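Local coordinates for putative methyl-accepting chemotaxis signal transduction protein (Campylobacter jejuni subsp. jejuni serotype O:2, PDB 4XMR), which senses amino acids such as isoleucine through its periplasmic tandem PAS sensory domain and passes the signal across the membrane to direct chemotaxis, at the interface of chains A and B. Residues are numbered along the deposited sequence; one frame, centred on the assembly and turned at random. Chains: chain A/B, Putative methyl-accepting chemotaxis signal transduction protein.

The three contacts lie along one two-fold symmetric interface in which the long N-terminal helices of both chains take part. Contacts 2 and 3 are neighbours, their C-alpha centres about 8 Å apart, and share A:Asp20, A:Leu21 and B:Leu21 of helix 4-48 in chain A and helix 9-48 in chain B. In contact 1, helix 58-76 of chain A meets the far end of the long helix and helix 58-76 of chain B; its C-alpha centre is about 42 Å from that of contact 2 and about 35 Å from that of contact 3. Chemoreceptors commonly work as dimers, so this pairing may resemble the signalling assembly, although the structure alone does not establish it.

Contact 1: the interface of chains A and B. Residues chain A 70-71, 74; chain B 46, 49, 68, 71-72.
B:Asp46 OD2, a carboxylate oxygen near the end of helix 9-48, accepts hydrogen bonds from both chains. The imidazole ND1 of A:His74 donates at 2.8 Å, with 159° at the hydrogen, from the syn side and 20° out of the carboxylate plane; the oxygen lies nearly in the ring plane. From the anti side, also tilted, the phenol OH of B:Tyr72 donates to OD2 at 2.7 Å, steadying the acceptor. Histidine suits this place by presenting a directed N-H; the carboxylate would tend to favour a protonated ring, though protonation is not seen. ND1 faces OD1 too, at 3.0 Å, and OD1 also takes a water at 2.8 Å. That water meets the side-chain amino group NZ of A:Lys70 at 3.0 Å and lies near ND2 of B:Asn49.

A:Tyr71 supplies a broad apolar surface. Its CB packs 3.8 Å from CE1 of B:Tyr72, which thus both holds the acid and touches chain A, while CD1 faces the B:Asp46 carboxylate with the planes steeply inclined. With CG anti to the carbonyl carbon (chi1 -60°), the ring extends over B:Ile68, which lies over one face, its CG1 displaced toward the CZ–OH end, 3.7 Å from CZ. The site joins helix 58-76 of one chain to two helices of the other, perhaps also in the receptor dimer. The Tyr71 rings meet at their rims, A:Tyr71 CD2 lying 3.6 Å from B:Tyr71 CD2.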
# COMPACT_ATOMS: atom_id res chain seq x y z
N LYS A 70 -7.61 0.31 -20.33
CA LYS A 70 -6.27 0.86 -20.51
C LYS A 70 -5.92 1.87 -19.40
O LYS A 70 -4.83 1.80 -18.83
CB LYS A 70 -6.14 1.53 -21.88
CG LYS A 70 -4.79 2.22 -22.10
CD LYS A 70 -4.74 2.95 -23.45
CE LYS A 70 -5.65 4.17 -23.47
NZ LYS A 70 -5.48 4.96 -24.73
N TYR A 71 -6.82 2.80 -19.09
CA TYR A 71 -6.53 3.78 -18.04
C TYR A 71 -6.36 3.09 -16.71
O TYR A 71 -5.44 3.42 -15.95
CB TYR A 71 -7.64 4.81 -17.91
CG TYR A 71 -7.87 5.59 -19.15
CD1 TYR A 71 -6.82 6.02 -19.94
CD2 TYR A 71 -9.16 5.89 -19.55
CE1 TYR A 71 -7.06 6.74 -21.12
CE2 TYR A 71 -9.42 6.59 -20.68
CZ TYR A 71 -8.38 7.02 -21.47
OH TYR A 71 -8.70 7.71 -22.61
N HIS A 74 -3.00 1.30 -16.58
CA HIS A 74 -1.91 2.24 -16.38
C HIS A 74 -1.88 2.77 -14.94
O HIS A 74 -0.80 2.97 -14.36
CB HIS A 74 -2.03 3.42 -17.33
CG HIS A 74 -1.70 3.11 -18.75
ND1 HIS A 74 -2.12 3.91 -19.78
CD2 HIS A 74 -0.96 2.12 -19.31
CE1 HIS A 74 -1.67 3.42 -20.93
NE2 HIS A 74 -0.96 2.34 -20.67
N ASP B 46 -0.99 9.54 -19.67
CA ASP B 46 -2.20 9.31 -20.44
C ASP B 46 -2.80 10.62 -20.95
O ASP B 46 -3.31 10.67 -22.07
CB ASP B 46 -3.21 8.51 -19.62
CG ASP B 46 -3.09 7.01 -19.86
OD1 ASP B 46 -2.72 6.61 -20.99
OD2 ASP B 46 -3.40 6.24 -18.93
N ASN B 49 -0.71 11.83 -23.83
CA ASN B 49 -0.83 10.94 -24.98
C ASN B 49 -2.00 11.31 -25.90
O ASN B 49 -2.10 10.81 -27.02
CB ASN B 49 -1.00 9.49 -24.50
CG ASN B 49 -0.98 8.49 -25.63
OD1 ASN B 49 -0.08 8.50 -26.47
ND2 ASN B 49 -1.99 7.63 -25.68
N ILE B 68 -10.64 10.69 -18.48
CA ILE B 68 -9.41 10.13 -17.92
C ILE B 68 -9.29 10.47 -16.43
O ILE B 68 -8.96 9.61 -15.61
CB ILE B 68 -8.16 10.64 -18.68
CG1 ILE B 68 -8.32 10.43 -20.18
CG2 ILE B 68 -6.93 9.90 -18.19
CD1 ILE B 68 -7.09 10.84 -21.02
N TYR B 71 -11.83 8.20 -14.49
CA TYR B 71 -11.48 6.78 -14.37
C TYR B 71 -10.29 6.64 -13.42
O TYR B 71 -10.27 5.75 -12.57
CB TYR B 71 -11.19 6.15 -15.74
CG TYR B 71 -12.40 6.06 -16.63
CD1 TYR B 71 -13.62 5.60 -16.14
CD2 TYR B 71 -12.34 6.47 -17.96
CE1 TYR B 71 -14.75 5.52 -16.97
CE2 TYR B 71 -13.46 6.39 -18.78
CZ TYR B 71 -14.66 5.92 -18.30
OH TYR B 71 -15.75 5.86 -19.15
N TYR B 72 -9.31 7.53 -13.54
CA TYR B 72 -8.19 7.47 -12.61
C TYR B 72 -8.64 7.72 -11.16
O TYR B 72 -8.23 7.02 -10.24
CB TYR B 72 -7.10 8.46 -13.02
CG TYR B 72 -6.02 7.86 -13.90
CD1 TYR B 72 -6.25 7.64 -15.26
CD2 TYR B 72 -4.77 7.56 -13.38
CE1 TYR B 72 -5.25 7.11 -16.08
CE2 TYR B 72 -3.77 7.03 -14.19
CZ TYR B 72 -4.01 6.82 -15.53
OH TYR B 72 -2.98 6.30 -16.29
O HOH W 1 -3.28 6.80 -23.69

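Contact 2: the interface of chains A and B. Residues chain A 13, 17, 20-21; chain B 13-14, 17, 21.
A:Asn17 and B:Asn17 meet across the paired N-terminal helices by laying their amides over one another. The planes are only 20° apart and stacked, and the two CG atoms are 3.5 Å from each other. The overlap is offset, B:Asn17 OD1 lying 3.3 Å from A:Asn17 CB. Although A:Asn17 OD1 lies 3.3 Å from B:Asn17 ND2, the approach is face over face and makes no direct hydrogen bond. The two copies reach this overlap differently: A:Asn17 sets CG anti to its carbonyl carbon (chi1 -60°), whereas B:Asn17 sets CG anti to its backbone N (chi1 -169°). Short, flat and polar, asparagine can stack at close range, and A:Asn17 still offers its carbonyl oxygen to water.

Water makes the polar links. One molecule joins the hydroxyls of the two Ser13 residues, 2.6 Å from A:Ser13 OG and 2.8 Å from B:Ser13 OG. A second is held on chain A by A:Ser13 OG and by A:Asn17 OD1 at 3.0 Å, and reaches B:Thr14 OG1 at a longer 3.2 Å. Small hydroxyl side chains suit these positions, since each can both donate to and accept from a bridging water.

Apolar contact is slight. A:Leu21 CD2 and B:Leu21 CD2 are 4.1 Å apart, and B:Leu21 CD1 passes A:Asp20 at about a right angle. Stacked amides and bridging waters thus join the two N-terminal helices of the crystallised dimer, a pairing that may hold in the receptor dimer.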
# COMPACT_ATOMS: atom_id res chain seq x y z
N SER A 13 9.70 -11.57 25.88
CA SER A 13 10.07 -10.44 25.04
C SER A 13 10.20 -10.84 23.57
O SER A 13 9.65 -10.18 22.69
CB SER A 13 11.38 -9.80 25.53
OG SER A 13 11.74 -8.70 24.72
N ASN A 17 8.00 -9.76 20.20
CA ASN A 17 8.71 -9.14 19.08
C ASN A 17 8.47 -9.88 17.77
O ASN A 17 8.16 -9.27 16.74
CB ASN A 17 10.23 -9.10 19.33
CG ASN A 17 10.63 -8.31 20.57
OD1 ASN A 17 9.89 -7.46 21.07
ND2 ASN A 17 11.83 -8.59 21.07
N ASP A 20 4.88 -9.67 16.58
CA ASP A 20 4.66 -8.36 15.95
C ASP A 20 5.15 -8.36 14.50
O ASP A 20 4.45 -7.87 13.60
CB ASP A 20 5.40 -7.24 16.71
CG ASP A 20 4.68 -6.82 17.98
OD1 ASP A 20 3.51 -7.20 18.16
OD2 ASP A 20 5.30 -6.09 18.79
N LEU A 21 6.34 -8.90 14.27
CA LEU A 21 6.90 -8.90 12.92
C LEU A 21 6.14 -9.83 11.99
O LEU A 21 5.97 -9.54 10.81
CB LEU A 21 8.39 -9.24 12.94
CG LEU A 21 9.26 -8.27 13.75
CD1 LEU A 21 10.72 -8.60 13.51
CD2 LEU A 21 8.97 -6.82 13.39
N SER B 13 17.93 -6.28 22.68
CA SER B 13 16.93 -6.79 21.75
C SER B 13 15.71 -5.88 21.74
O SER B 13 15.14 -5.63 20.68
CB SER B 13 16.56 -8.25 22.07
OG SER B 13 15.98 -8.37 23.35
N THR B 14 15.34 -5.35 22.90
CA THR B 14 14.20 -4.45 22.98
C THR B 14 14.38 -3.23 22.08
O THR B 14 13.46 -2.82 21.37
CB THR B 14 13.97 -4.00 24.43
OG1 THR B 14 13.63 -5.15 25.22
CG2 THR B 14 12.85 -2.97 24.51
N ASN B 17 14.04 -4.23 18.42
CA ASN B 17 12.66 -4.36 18.00
C ASN B 17 11.99 -3.00 17.83
O ASN B 17 11.27 -2.78 16.85
CB ASN B 17 11.84 -5.26 18.93
CG ASN B 17 10.47 -5.61 18.34
OD1 ASN B 17 10.37 -6.39 17.38
ND2 ASN B 17 9.42 -5.03 18.91
N LEU B 21 10.15 -1.61 14.49
CA LEU B 21 8.80 -1.07 14.41
C LEU B 21 8.78 0.37 13.89
O LEU B 21 7.89 0.74 13.11
CB LEU B 21 8.06 -1.19 15.74
CG LEU B 21 7.90 -2.63 16.23
CD1 LEU B 21 7.02 -2.63 17.45
CD2 LEU B 21 7.33 -3.55 15.15
O HOH W 2 13.43 -9.35 22.88
O HOH W 3 11.13 -6.10 23.46

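Contact 3: the interface of chains A and B. Residues chain A 20-21, 24, 174; chain B 21, 24, 174.
A:Val24 and B:Pro174 make van der Waals contact where a loop of chain B meets helix 4-48 of chain A. The valine methyl CG2 lies 3.6 Å from CG of the pyrrolidine ring, the two side chains crossing at about a right angle. The twin has a similar shortest distance, A:Pro174 CG approaching B:Val24 CG2 at 3.7 Å, but among the residues of this patch B:Pro174 has more surface hidden than A:Pro174. In both valines CG1 is anti to the backbone N (chi1 172°), leaving CG2 beside that nitrogen and directed at the partner's proline. Valine suits a helix surface here because its methyls branch close to the backbone, while the rigid proline ring presents CG and CD as a compact hydrocarbon edge. Pro174 follows helix 163-172, so the contact ties a loop of one chain to the partner's long helix, a link that might matter for signalling.

Between the valine–proline pairs, the valines reach toward each other tip to tip. The Leu21 side chains, one turn earlier, extend this apolar strip, with A:Asp20 at its margin.

Polar bonding plays no part across this patch; the contact rests on van der Waals packing. At the centre, A:Val24 CG2 lies 4.0 Å from B:Val24 CG2.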
# COMPACT_ATOMS: atom_id res chain seq x y z
N ASP A 20 4.88 -9.67 16.58
CA ASP A 20 4.66 -8.36 15.95
C ASP A 20 5.15 -8.36 14.50
O ASP A 20 4.45 -7.87 13.60
CB ASP A 20 5.40 -7.24 16.71
CG ASP A 20 4.68 -6.82 17.98
OD1 ASP A 20 3.51 -7.20 18.16
OD2 ASP A 20 5.30 -6.09 18.79
N LEU A 21 6.34 -8.90 14.27
CA LEU A 21 6.90 -8.90 12.92
C LEU A 21 6.14 -9.83 11.99
O LEU A 21 5.97 -9.54 10.81
CB LEU A 21 8.39 -9.24 12.94
CG LEU A 21 9.26 -8.27 13.75
CD1 LEU A 21 10.72 -8.60 13.51
CD2 LEU A 21 8.97 -6.82 13.39
N VAL A 24 3.24 -7.94 10.70
CA VAL A 24 3.58 -7.02 9.62
C VAL A 24 3.55 -7.75 8.27
O VAL A 24 3.03 -7.22 7.29
CB VAL A 24 4.93 -6.35 9.85
CG1 VAL A 24 5.36 -5.56 8.62
CG2 VAL A 24 4.87 -5.46 11.09
N PRO A 174 10.56 -6.33 7.81
CA PRO A 174 11.51 -6.75 8.85
C PRO A 174 11.29 -8.19 9.26
O PRO A 174 10.24 -8.79 8.98
CB PRO A 174 11.18 -5.84 10.03
CG PRO A 174 9.74 -5.44 9.79
CD PRO A 174 9.63 -5.29 8.30
N LEU B 21 10.15 -1.61 14.49
CA LEU B 21 8.80 -1.07 14.41
C LEU B 21 8.78 0.37 13.89
O LEU B 21 7.89 0.74 13.11
CB LEU B 21 8.06 -1.19 15.74
CG LEU B 21 7.90 -2.63 16.23
CD1 LEU B 21 7.02 -2.63 17.45
CD2 LEU B 21 7.33 -3.55 15.15
N VAL B 24 8.96 0.15 10.21
CA VAL B 24 7.68 -0.18 9.57
C VAL B 24 6.87 1.09 9.33
O VAL B 24 6.23 1.25 8.28
CB VAL B 24 6.87 -1.19 10.41
CG1 VAL B 24 5.46 -1.36 9.84
CG2 VAL B 24 7.59 -2.53 10.46
N PRO B 174 2.13 -1.79 14.04
CA PRO B 174 2.53 -2.12 15.42
C PRO B 174 3.37 -1.02 16.06
O PRO B 174 3.91 -0.13 15.39
CB PRO B 174 3.39 -3.37 15.23
CG PRO B 174 3.89 -3.27 13.80
CD PRO B 174 2.76 -2.66 13.04